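Local coordinates for protein aspartate aminotransferase (Thermotoga maritima, PDB 1O4S) that catalyses the pyridoxal-phosphate-dependent transfer of an amino group from L-aspartate to 2-oxoglutarate, giving oxaloacetate and L-glutamate, at residues Glu50-Thr55 and Lys303-Phe308; Ser157-Pro162 and Lys319-Glu324; Asn181-Pro186 and Asp223-Ile228; Val200-Ala203 and Asn207-Ile210. One frame throughout, in Å; residues are numbered along the deposited sequence.

Contact 1 of 4, residues Glu50-Thr55 and Lys303-Phe308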
# COMPACT_ATOMS: atom_id res chain seq x y z
N GLU B 50 -10.93 -4.67 -15.31
CA GLU B 50 -11.78 -3.68 -14.63
C GLU B 50 -13.01 -3.35 -15.45
O GLU B 50 -12.92 -3.28 -16.66
CB GLU B 50 -11.02 -2.36 -14.32
CG GLU B 50 -10.65 -1.54 -15.55
CD GLU B 50 -9.60 -0.48 -15.29
OE1 GLU B 50 -9.55 0.05 -14.15
OE2 GLU B 50 -8.85 -0.16 -16.25
N PRO B 51 -14.13 -3.06 -14.77
CA PRO B 51 -15.35 -2.69 -15.49
C PRO B 51 -15.18 -1.40 -16.28
O PRO B 51 -14.38 -0.52 -15.94
CB PRO B 51 -16.42 -2.59 -14.37
CG PRO B 51 -15.83 -3.32 -13.22
CD PRO B 51 -14.35 -3.10 -13.31
N ASP B 52 -15.91 -1.31 -17.37
CA ASP B 52 -15.88 -0.13 -18.23
C ASP B 52 -16.99 0.88 -17.84
O ASP B 52 -17.66 1.43 -18.70
CB ASP B 52 -16.03 -0.56 -19.69
CG ASP B 52 -17.32 -1.35 -19.95
OD1 ASP B 52 -17.68 -2.22 -19.14
OD2 ASP B 52 -18.03 -1.18 -20.96
N PHE B 53 -17.27 1.01 -16.57
CA PHE B 53 -18.30 1.90 -16.11
C PHE B 53 -17.53 2.98 -15.32
O PHE B 53 -16.43 2.74 -14.84
CB PHE B 53 -19.32 1.18 -15.22
CG PHE B 53 -20.40 0.47 -15.98
CD1 PHE B 53 -21.71 0.87 -15.88
CD2 PHE B 53 -20.10 -0.61 -16.79
CE1 PHE B 53 -22.73 0.21 -16.60
CE2 PHE B 53 -21.10 -1.27 -17.50
CZ PHE B 53 -22.40 -0.85 -17.40
N PRO B 54 -18.11 4.16 -15.20
CA PRO B 54 -17.51 5.21 -14.37
C PRO B 54 -17.76 4.87 -12.94
O PRO B 54 -18.57 4.00 -12.64
CB PRO B 54 -18.26 6.50 -14.79
CG PRO B 54 -19.58 6.05 -15.40
CD PRO B 54 -19.38 4.61 -15.83
N THR B 55 -17.07 5.57 -12.06
CA THR B 55 -17.46 5.66 -10.66
C THR B 55 -18.89 6.18 -10.59
O THR B 55 -19.21 7.16 -11.26
CB THR B 55 -16.53 6.64 -9.95
OG1 THR B 55 -15.21 6.13 -9.95
CG2 THR B 55 -16.94 6.79 -8.50
N LYS B 303 -24.46 -9.16 -17.50
CA LYS B 303 -25.21 -10.41 -17.72
C LYS B 303 -25.56 -10.58 -19.19
O LYS B 303 -25.39 -11.64 -19.75
CB LYS B 303 -26.49 -10.44 -16.88
CG LYS B 303 -27.30 -11.74 -16.93
CD LYS B 303 -28.38 -11.74 -15.83
CE LYS B 303 -29.14 -13.05 -15.79
NZ LYS B 303 -30.41 -13.01 -14.99
N GLU B 304 -26.03 -9.51 -19.82
CA GLU B 304 -26.43 -9.60 -21.20
C GLU B 304 -25.25 -9.67 -22.18
O GLU B 304 -25.38 -10.28 -23.25
CB GLU B 304 -27.47 -8.53 -21.53
CG GLU B 304 -27.00 -7.24 -22.13
CD GLU B 304 -28.18 -6.41 -22.61
OE1 GLU B 304 -29.32 -6.68 -22.10
OE2 GLU B 304 -27.97 -5.49 -23.47
N ARG B 305 -24.11 -9.09 -21.81
CA ARG B 305 -22.87 -9.28 -22.56
C ARG B 305 -22.38 -10.74 -22.45
O ARG B 305 -21.90 -11.32 -23.41
CB ARG B 305 -21.76 -8.36 -22.03
CG ARG B 305 -21.98 -6.85 -22.29
CD ARG B 305 -21.14 -6.02 -21.44
NE ARG B 305 -21.19 -4.60 -21.75
CZ ARG B 305 -20.41 -3.71 -21.16
NH1 ARG B 305 -19.55 -4.11 -20.23
NH2 ARG B 305 -20.48 -2.42 -21.49
N LYS B 306 -22.50 -11.29 -21.24
CA LYS B 306 -22.14 -12.67 -20.96
C LYS B 306 -22.99 -13.56 -21.83
O LYS B 306 -22.46 -14.39 -22.55
CB LYS B 306 -22.34 -12.97 -19.46
CG LYS B 306 -21.93 -14.40 -19.00
CD LYS B 306 -23.02 -15.47 -19.20
CE LYS B 306 -24.24 -15.27 -18.30
NZ LYS B 306 -25.27 -16.39 -18.41
N ASN B 307 -24.31 -13.40 -21.79
CA ASN B 307 -25.20 -14.20 -22.64
C ASN B 307 -24.85 -14.10 -24.12
O ASN B 307 -24.93 -15.09 -24.83
CB ASN B 307 -26.66 -13.79 -22.47
CG ASN B 307 -27.23 -14.22 -21.15
OD1 ASN B 307 -26.74 -15.15 -20.53
ND2 ASN B 307 -28.28 -13.52 -20.71
N PHE B 308 -24.48 -12.91 -24.57
CA PHE B 308 -24.17 -12.70 -25.98
C PHE B 308 -22.87 -13.37 -26.41
O PHE B 308 -22.78 -13.91 -27.51
CB PHE B 308 -24.07 -11.20 -26.31
CG PHE B 308 -23.54 -10.93 -27.69
CD1 PHE B 308 -24.35 -11.14 -28.81
CD2 PHE B 308 -22.22 -10.51 -27.88
CE1 PHE B 308 -23.86 -10.93 -30.09
CE2 PHE B 308 -21.73 -10.28 -29.16
CZ PHE B 308 -22.55 -10.50 -30.26

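Contact 2 of 4, residues Ser157-Pro162 and Lys319-Glu324. With SO4 (sulfate ion), chain L.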
# COMPACT_ATOMS: atom_id res chain seq x y z
N SER B 157 -13.11 -30.14 -18.01
CA SER B 157 -13.98 -31.33 -17.99
C SER B 157 -14.73 -31.45 -16.67
O SER B 157 -15.81 -32.06 -16.61
CB SER B 157 -13.21 -32.63 -18.31
OG SER B 157 -12.13 -32.87 -17.42
N LYS B 158 -14.17 -30.87 -15.61
CA LYS B 158 -14.84 -30.83 -14.31
C LYS B 158 -15.44 -29.45 -14.00
O LYS B 158 -15.72 -29.16 -12.85
CB LYS B 158 -13.86 -31.26 -13.20
CG LYS B 158 -13.51 -32.75 -13.21
CD LYS B 158 -14.68 -33.61 -12.68
CE LYS B 158 -14.57 -35.08 -13.14
NZ LYS B 158 -13.40 -35.79 -12.55
N ASN B 159 -15.65 -28.63 -15.04
CA ASN B 159 -16.18 -27.27 -14.90
C ASN B 159 -15.32 -26.38 -14.01
O ASN B 159 -15.81 -25.46 -13.35
CB ASN B 159 -17.64 -27.29 -14.38
CG ASN B 159 -18.61 -28.08 -15.29
OD1 ASN B 159 -19.50 -28.78 -14.78
ND2 ASN B 159 -18.45 -27.96 -16.62
N PHE B 160 -14.01 -26.66 -14.02
CA PHE B 160 -13.02 -26.03 -13.15
C PHE B 160 -13.38 -26.06 -11.66
O PHE B 160 -13.01 -25.17 -10.90
CB PHE B 160 -12.75 -24.60 -13.63
CG PHE B 160 -12.10 -24.53 -14.96
CD1 PHE B 160 -12.73 -23.94 -16.04
CD2 PHE B 160 -10.82 -25.05 -15.15
CE1 PHE B 160 -12.10 -23.85 -17.29
CE2 PHE B 160 -10.19 -24.97 -16.39
CZ PHE B 160 -10.84 -24.36 -17.46
N GLN B 161 -14.06 -27.12 -11.24
CA GLN B 161 -14.42 -27.31 -9.84
C GLN B 161 -13.32 -28.10 -9.14
O GLN B 161 -12.88 -29.15 -9.63
CB GLN B 161 -15.75 -28.06 -9.69
CG GLN B 161 -16.96 -27.35 -10.33
CD GLN B 161 -17.28 -26.03 -9.65
OE1 GLN B 161 -17.19 -25.92 -8.42
NE2 GLN B 161 -17.67 -25.03 -10.44
N PRO B 162 -12.83 -27.56 -8.03
CA PRO B 162 -11.82 -28.24 -7.23
C PRO B 162 -12.39 -29.47 -6.52
O PRO B 162 -13.57 -29.53 -6.16
CB PRO B 162 -11.38 -27.18 -6.24
CG PRO B 162 -12.46 -26.18 -6.22
CD PRO B 162 -13.21 -26.26 -7.46
N LYS B 319 -14.81 -24.09 -27.31
CA LYS B 319 -15.03 -24.85 -26.08
C LYS B 319 -14.68 -24.06 -24.83
O LYS B 319 -13.61 -23.47 -24.74
CB LYS B 319 -14.23 -26.15 -26.09
CG LYS B 319 -14.80 -27.24 -27.00
CD LYS B 319 -14.05 -28.57 -26.73
CE LYS B 319 -14.45 -29.67 -27.71
NZ LYS B 319 -13.59 -30.88 -27.51
N PHE B 320 -15.57 -24.08 -23.84
CA PHE B 320 -15.40 -23.32 -22.61
C PHE B 320 -16.48 -23.72 -21.60
O PHE B 320 -17.50 -24.31 -21.96
CB PHE B 320 -15.49 -21.80 -22.87
CG PHE B 320 -16.83 -21.38 -23.44
CD1 PHE B 320 -17.86 -21.00 -22.60
CD2 PHE B 320 -17.07 -21.44 -24.81
CE1 PHE B 320 -19.09 -20.65 -23.10
CE2 PHE B 320 -18.30 -21.08 -25.34
CZ PHE B 320 -19.32 -20.68 -24.48
N VAL B 321 -16.24 -23.35 -20.34
CA VAL B 321 -17.23 -23.44 -19.28
C VAL B 321 -17.98 -22.09 -19.21
O VAL B 321 -17.36 -21.02 -19.19
CB VAL B 321 -16.55 -23.75 -17.92
CG1 VAL B 321 -17.59 -23.95 -16.81
CG2 VAL B 321 -15.66 -25.01 -18.03
N GLU B 322 -19.30 -22.14 -19.23
CA GLU B 322 -20.13 -20.95 -19.21
C GLU B 322 -19.85 -20.21 -17.91
O GLU B 322 -20.06 -20.78 -16.84
CB GLU B 322 -21.60 -21.35 -19.32
CG GLU B 322 -22.59 -20.19 -19.43
CD GLU B 322 -24.03 -20.67 -19.61
OE1 GLU B 322 -24.23 -21.77 -20.18
OE2 GLU B 322 -24.97 -19.95 -19.19
N PRO B 323 -19.38 -18.97 -17.97
CA PRO B 323 -19.12 -18.23 -16.73
C PRO B 323 -20.41 -17.92 -15.97
O PRO B 323 -21.41 -17.58 -16.61
CB PRO B 323 -18.40 -16.95 -17.20
CG PRO B 323 -18.81 -16.76 -18.56
CD PRO B 323 -19.05 -18.17 -19.16
N GLU B 324 -20.40 -18.08 -14.65
CA GLU B 324 -21.54 -17.76 -13.80
C GLU B 324 -21.34 -16.46 -13.04
O GLU B 324 -22.23 -16.00 -12.32
CB GLU B 324 -21.79 -18.92 -12.83
CG GLU B 324 -22.46 -20.12 -13.52
CD GLU B 324 -22.95 -21.21 -12.55
OE1 GLU B 324 -22.14 -22.01 -12.05
OE2 GLU B 324 -24.17 -21.29 -12.31
S SO4 L . -8.85 -29.49 -19.42
O1 SO4 L . -8.69 -28.37 -18.48
O2 SO4 L . -8.66 -29.02 -20.80
O3 SO4 L . -7.79 -30.44 -19.09
O4 SO4 L . -10.16 -30.14 -19.21

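Contact 3 of 4, residues Asn181-Pro186 and Asp223-Ile228. With PLP (pyridoxal-5'-phosphate), chain M; SO4 (sulfate ion), chain K.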
# COMPACT_ATOMS: atom_id res chain seq x y z
N ASN B 181 -11.19 -18.32 -4.74
CA ASN B 181 -11.58 -17.16 -5.50
C ASN B 181 -12.82 -17.52 -6.34
O ASN B 181 -12.72 -18.01 -7.48
CB ASN B 181 -10.45 -16.75 -6.42
CG ASN B 181 -10.82 -15.61 -7.36
OD1 ASN B 181 -10.36 -15.58 -8.50
ND2 ASN B 181 -11.61 -14.64 -6.88
N SER B 182 -13.98 -17.26 -5.74
CA SER B 182 -15.26 -17.53 -6.36
C SER B 182 -16.14 -16.30 -6.14
O SER B 182 -16.27 -15.85 -4.99
CB SER B 182 -15.89 -18.79 -5.74
OG SER B 182 -17.17 -19.02 -6.26
N PRO B 183 -16.72 -15.71 -7.20
CA PRO B 183 -16.49 -16.08 -8.61
C PRO B 183 -15.06 -15.91 -9.11
O PRO B 183 -14.30 -15.02 -8.66
CB PRO B 183 -17.43 -15.15 -9.40
CG PRO B 183 -18.44 -14.64 -8.39
CD PRO B 183 -17.68 -14.60 -7.07
N ASN B 184 -14.69 -16.75 -10.07
CA ASN B 184 -13.29 -16.99 -10.38
C ASN B 184 -12.78 -16.11 -11.51
O ASN B 184 -13.45 -15.89 -12.50
CB ASN B 184 -13.09 -18.46 -10.75
CG ASN B 184 -11.65 -18.81 -10.96
OD1 ASN B 184 -11.20 -19.04 -12.09
ND2 ASN B 184 -10.89 -18.86 -9.87
N ASN B 185 -11.57 -15.59 -11.31
CA ASN B 185 -10.79 -15.01 -12.38
C ASN B 185 -9.66 -16.04 -12.63
O ASN B 185 -8.86 -16.27 -11.71
CB ASN B 185 -10.24 -13.66 -11.90
CG ASN B 185 -9.41 -12.96 -12.94
OD1 ASN B 185 -9.11 -13.50 -13.99
ND2 ASN B 185 -9.03 -11.72 -12.64
N PRO B 186 -9.49 -16.61 -13.84
CA PRO B 186 -10.08 -16.17 -15.12
C PRO B 186 -11.27 -16.93 -15.71
O PRO B 186 -11.65 -16.61 -16.82
CB PRO B 186 -8.91 -16.39 -16.06
CG PRO B 186 -8.33 -17.72 -15.57
CD PRO B 186 -8.52 -17.70 -14.05
N ASP B 223 -28.27 -17.85 -9.57
CA ASP B 223 -28.69 -17.92 -8.16
C ASP B 223 -27.93 -19.01 -7.38
O ASP B 223 -28.23 -19.27 -6.23
CB ASP B 223 -30.22 -18.13 -8.05
CG ASP B 223 -30.67 -19.46 -8.64
OD1 ASP B 223 -29.90 -20.02 -9.46
OD2 ASP B 223 -31.78 -20.03 -8.37
N GLU B 224 -26.94 -19.64 -8.02
CA GLU B 224 -26.09 -20.67 -7.40
C GLU B 224 -24.85 -20.12 -6.65
O GLU B 224 -24.13 -20.93 -6.06
CB GLU B 224 -25.63 -21.74 -8.44
CG GLU B 224 -26.32 -23.09 -8.32
CD GLU B 224 -27.76 -23.04 -8.75
OE1 GLU B 224 -28.20 -23.98 -9.45
OE2 GLU B 224 -28.45 -22.07 -8.39
N PHE B 225 -24.57 -18.81 -6.68
CA PHE B 225 -23.43 -18.29 -5.92
C PHE B 225 -23.57 -18.59 -4.44
O PHE B 225 -24.57 -18.25 -3.83
CB PHE B 225 -23.17 -16.77 -6.10
CG PHE B 225 -21.99 -16.28 -5.27
CD1 PHE B 225 -20.71 -16.71 -5.57
CD2 PHE B 225 -22.18 -15.46 -4.17
CE1 PHE B 225 -19.63 -16.33 -4.81
CE2 PHE B 225 -21.11 -15.06 -3.39
CZ PHE B 225 -19.82 -15.50 -3.71
N THR B 226 -22.53 -19.22 -3.90
CA THR B 226 -22.38 -19.48 -2.48
C THR B 226 -21.11 -18.79 -1.99
O THR B 226 -20.02 -19.00 -2.55
CB THR B 226 -22.24 -20.99 -2.25
OG1 THR B 226 -23.35 -21.70 -2.82
CG2 THR B 226 -22.29 -21.31 -0.78
N SER B 227 -21.25 -17.98 -0.95
CA SER B 227 -20.13 -17.32 -0.29
C SER B 227 -19.62 -18.26 0.78
O SER B 227 -20.40 -19.05 1.31
CB SER B 227 -20.61 -16.03 0.37
OG SER B 227 -19.64 -15.48 1.21
N ILE B 228 -18.34 -18.16 1.10
CA ILE B 228 -17.83 -18.87 2.27
C ILE B 228 -18.62 -18.46 3.52
O ILE B 228 -18.75 -19.23 4.46
CB ILE B 228 -16.31 -18.64 2.48
CG1 ILE B 228 -15.69 -19.79 3.32
CG2 ILE B 228 -16.03 -17.26 3.14
CD1 ILE B 228 -15.78 -21.17 2.67
N1 PLP M . -8.88 -10.71 -6.95
C2 PLP M . -9.15 -10.92 -8.29
C2A PLP M . -9.16 -12.35 -8.74
C3 PLP M . -9.35 -9.84 -9.17
O3 PLP M . -9.60 -10.04 -10.35
C4 PLP M . -9.35 -8.53 -8.67
C4A PLP M . -9.61 -7.34 -9.63
C5 PLP M . -9.10 -8.37 -7.29
C6 PLP M . -8.86 -9.47 -6.46
C5A PLP M . -9.05 -7.06 -6.54
O4P PLP M . -8.42 -5.88 -7.02
P PLP M . -8.47 -4.50 -6.22
O1P PLP M . -8.60 -3.54 -7.35
O2P PLP M . -9.60 -4.50 -5.28
O3P PLP M . -7.12 -4.51 -5.62
S SO4 K . -6.20 -9.13 -14.35
O1 SO4 K . -7.43 -9.85 -14.01
O2 SO4 K . -5.10 -10.10 -14.21
O3 SO4 K . -6.19 -8.50 -15.69
O4 SO4 K . -6.07 -8.04 -13.40
O HOH W 1 -19.35 -19.98 -4.67

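Contact 4 of 4, residues Val200-Ala203 and Asn207-Ile210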
# COMPACT_ATOMS: atom_id res chain seq x y z
N VAL B 200 -14.84 -25.97 4.77
CA VAL B 200 -15.02 -25.41 6.11
C VAL B 200 -14.91 -26.51 7.20
O VAL B 200 -14.42 -26.25 8.29
CB VAL B 200 -16.40 -24.69 6.22
CG1 VAL B 200 -16.86 -24.53 7.68
CG2 VAL B 200 -16.36 -23.39 5.53
N ARG B 201 -15.36 -27.73 6.89
CA ARG B 201 -15.17 -28.88 7.77
C ARG B 201 -13.69 -29.22 7.87
O ARG B 201 -13.16 -29.37 8.96
CB ARG B 201 -15.94 -30.12 7.28
CG ARG B 201 -17.41 -30.15 7.65
CD ARG B 201 -18.09 -31.54 7.44
NE ARG B 201 -18.29 -31.88 6.02
CZ ARG B 201 -19.28 -31.41 5.24
NH1 ARG B 201 -20.21 -30.57 5.72
NH2 ARG B 201 -19.35 -31.78 3.95
N LEU B 202 -13.04 -29.34 6.72
CA LEU B 202 -11.59 -29.62 6.67
C LEU B 202 -10.75 -28.63 7.45
O LEU B 202 -9.75 -29.04 8.05
CB LEU B 202 -11.06 -29.59 5.23
CG LEU B 202 -10.99 -30.84 4.38
CD1 LEU B 202 -10.20 -30.49 3.10
CD2 LEU B 202 -10.33 -32.00 5.13
N ALA B 203 -11.13 -27.35 7.43
CA ALA B 203 -10.37 -26.29 8.10
C ALA B 203 -10.41 -26.40 9.63
O ALA B 203 -9.42 -26.12 10.30
CB ALA B 203 -10.88 -24.91 7.64
N ASN B 207 -6.88 -27.84 10.88
CA ASN B 207 -6.28 -26.60 11.41
C ASN B 207 -5.65 -25.63 10.39
O ASN B 207 -4.45 -25.36 10.44
CB ASN B 207 -5.26 -26.96 12.49
CG ASN B 207 -4.87 -25.76 13.34
OD1 ASN B 207 -5.65 -24.82 13.49
ND2 ASN B 207 -3.65 -25.80 13.89
N PHE B 208 -6.45 -25.12 9.46
CA PHE B 208 -5.97 -24.11 8.52
C PHE B 208 -7.04 -23.04 8.27
O PHE B 208 -8.22 -23.26 8.55
CB PHE B 208 -5.47 -24.75 7.19
CG PHE B 208 -6.55 -25.45 6.37
CD1 PHE B 208 -7.37 -24.74 5.50
CD2 PHE B 208 -6.71 -26.84 6.44
CE1 PHE B 208 -8.34 -25.38 4.73
CE2 PHE B 208 -7.69 -27.50 5.66
CZ PHE B 208 -8.50 -26.77 4.81
N TYR B 209 -6.60 -21.90 7.75
CA TYR B 209 -7.48 -20.78 7.41
C TYR B 209 -7.98 -20.90 6.01
O TYR B 209 -7.27 -21.37 5.11
CB TYR B 209 -6.74 -19.45 7.50
CG TYR B 209 -6.46 -19.00 8.90
CD1 TYR B 209 -7.43 -18.35 9.64
CD2 TYR B 209 -5.21 -19.22 9.49
CE1 TYR B 209 -7.18 -17.95 10.94
CE2 TYR B 209 -4.93 -18.80 10.80
CZ TYR B 209 -5.93 -18.17 11.51
OH TYR B 209 -5.69 -17.75 12.82
N ILE B 210 -9.22 -20.46 5.81
CA ILE B 210 -9.77 -20.33 4.46
C ILE B 210 -9.75 -18.85 4.16
O ILE B 210 -10.38 -18.07 4.86
CB ILE B 210 -11.20 -20.88 4.35
CG1 ILE B 210 -11.21 -22.39 4.61
CG2 ILE B 210 -11.77 -20.55 2.95
CD1 ILE B 210 -12.59 -22.96 4.64

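Contact 1 of 4, residues Glu50-Thr55 and Lys303-Phe308
Asp52 and Arg305 form a two-pronged salt bridge that ties the loop between strand 44-45 and helix 57-68 to the side of helix 296-315. The two side chains meet head-on. Arg305 presents the end of its guanidinium, one nitrogen to each carboxylate oxygen: NH1 reaches Asp52 OD1 at 2.9 Å and NH2 reaches Asp52 OD2 at 2.8 Å. The NH1 bond is the straighter of the two (172°), with OD1 lying in the guanidinium plane at its edge, whereas OD2 is tilted out of that plane. Both oxygens are met on their syn sides, although the two flat groups are twisted 35° apart. Arg305 can span the distance because its chain is extended from CG to NE. In this enzyme, which has the aspartate aminotransferase fold, the loop follows Gly49, which by similarity binds L-aspartate, and Lys73 of the second subunit donates to Pro51 O; the Asp52 side chain itself is about 13 Å from the cofactor. The Phe53 ring slides past the guanidinium obliquely, its CE2 lying 4.2 Å from Arg305 NH2. With an alanine here instead of Asp52, the buried guanidinium would probably be left without its charged mate and be freer to swing away from the loop. Arg305 has further partners: its guanidinium makes a cation-pi contact with Phe302, and its NH1 gives a weak hydrogen bond to Phe368 O.

Contact 2 of 4, residues Ser157-Pro162 and Lys319-Glu324
Val321 holds CG1 anti to its backbone N (chi1 -176°) and CG2 anti to its carbonyl carbon, and this splays the two methyls: CG2 goes to the Phe160 ring and to Asn159 CA, CG1 to Asn159 alone. Phe160 has its own CG anti to its carbonyl carbon (chi1 -66°), bringing one side of the ring to the methyl. Val321 CG2 is 3.7 Å from Phe160 CD1 and almost as near to CE1, an oblique approach. The same methyl lies 3.9 Å from Asn159 CA. CG1 is 4.1 Å from Asn159 ND2, where the two side chains cross at about a right angle. Asn159 and Phe160 both have positive phi and form the middle of a type I' beta turn, closed by Gln161 N donating to Lys158 O at 3.1 Å. The loop 157-162 follows strand 148-153, an outermost strand of the seven-stranded sheet of the large, cofactor-binding domain, while 319-324 leads into strand 328-332, probably at the border of the small domain. Phe160 also packs on Phe330 of that strand. Just before the turn, Ser157 N donates to O4 of a sulfate, probably from the crystallisation liquor, at 3.2 Å; Lys360 also holds this ion. No hydrogen bond crosses between these two loops, so what joins them here is van der Waals contact of methyls with a ring and Asn159, which has little directional preference.

Contact 3 of 4, residues Asn181-Pro186 and Asp223-Ile228
Phe225 reaches across to Ser182 and Pro183, and its ring can be followed outward from CB. CG stands anti to the backbone N (chi1 179°), which carries the ring away from its own loop and over to 181-186. CD1 is the first atom to touch, 4.0 Å from Pro183 CD. CE1 then does most of the work: it lies 3.5 Å from Pro183 CD and 3.4 Å from Ser182 O, the carbonyl sitting at the ring edge near its plane. CZ, at the tip, is a little farther from the same oxygen. One face of the ring has Ser227 N above it, offset toward the rim. The peptide bonds before Pro183 and Pro186 are both cis, and the kinked loop between them is pinned by Asn181: its OD1 accepts from Asn185 N at 3.1 Å, in a nearly straight bond from above the carbonyl plane, while its backbone O accepts from Asn184 ND2. In the cofactor pocket, Asn185 ND2 donates to O3 of the pyridoxal phosphate at 2.9 Å and to O1 of a sulfate at 2.8 Å, and Arg365 binds both that sulfate and Asn185 OD1. By similarity both residues bind L-aspartate, so the sulfate, probably from the crystallisation liquor, may occupy the place of a substrate carboxylate; the bond to O3 would be expected to stabilise negative charge on that oxygen.

Contact 4 of 4, residues Val200-Ala203 and Asn207-Ile210
The Phe208 ring lies flat against the backbone of Ala203, whose CA sits over the centre of one face, 3.8 Å from the centroid and only 12° off the ring normal. This CH-pi contact is made within a beta-alpha-beta unit, where helix 193-206 crosses over from strand 175-180 and the chain turns back into strand 209-213. Phe208 takes a first torsion of 65°, with CG between its backbone N and carbonyl carbon, which folds the ring back under the last turns of the helix. There CZ touches Leu202 CB at 3.8 Å and CE2 comes to 3.5 Å from Leu202 O, and the Phe208 side chain also packs on Leu171 and Val178. A serine in its place would probably leave Ala203 CA without the ring over it and open a gap beside Leu202 CB, between helix and strand. Farther along the strand, Ile210 points back at the helix: its CG1 packs on Ala203 CB at 4.0 Å, and its CD1 meets Val200 CG2 at 3.9 Å, the two side chains crossing at about a right angle. Asn207, the first residue past the helix, has positive phi, and the next residue makes the six-to-one bond of a Schellman-type turn: Phe208 N donates to a lone pair of Ala203 O at 3.2 Å, with an N-H...O angle of 155°.

From the N terminus, contact 1 opens first: its loop 50-55 is met much later by helix 296-315. Contact 2 starts within that span at 157-162 but closes beyond it at 319-324, so the two cross; they also touch, Lys306 packing against Glu322 and Pro323. Contact 3, joining 181-186 to 223-228, falls inside both long loops, and the short turn of contact 4 falls inside contact 3. Glu324 meets Glu224 where contacts 2 and 3 adjoin, and Ile228 packs on Val200 and Ile210 between contacts 3 and 4. The long closures bind helix 296-315 and the chain after it to earlier loops, while the inner pair stays around the seven-stranded sheet.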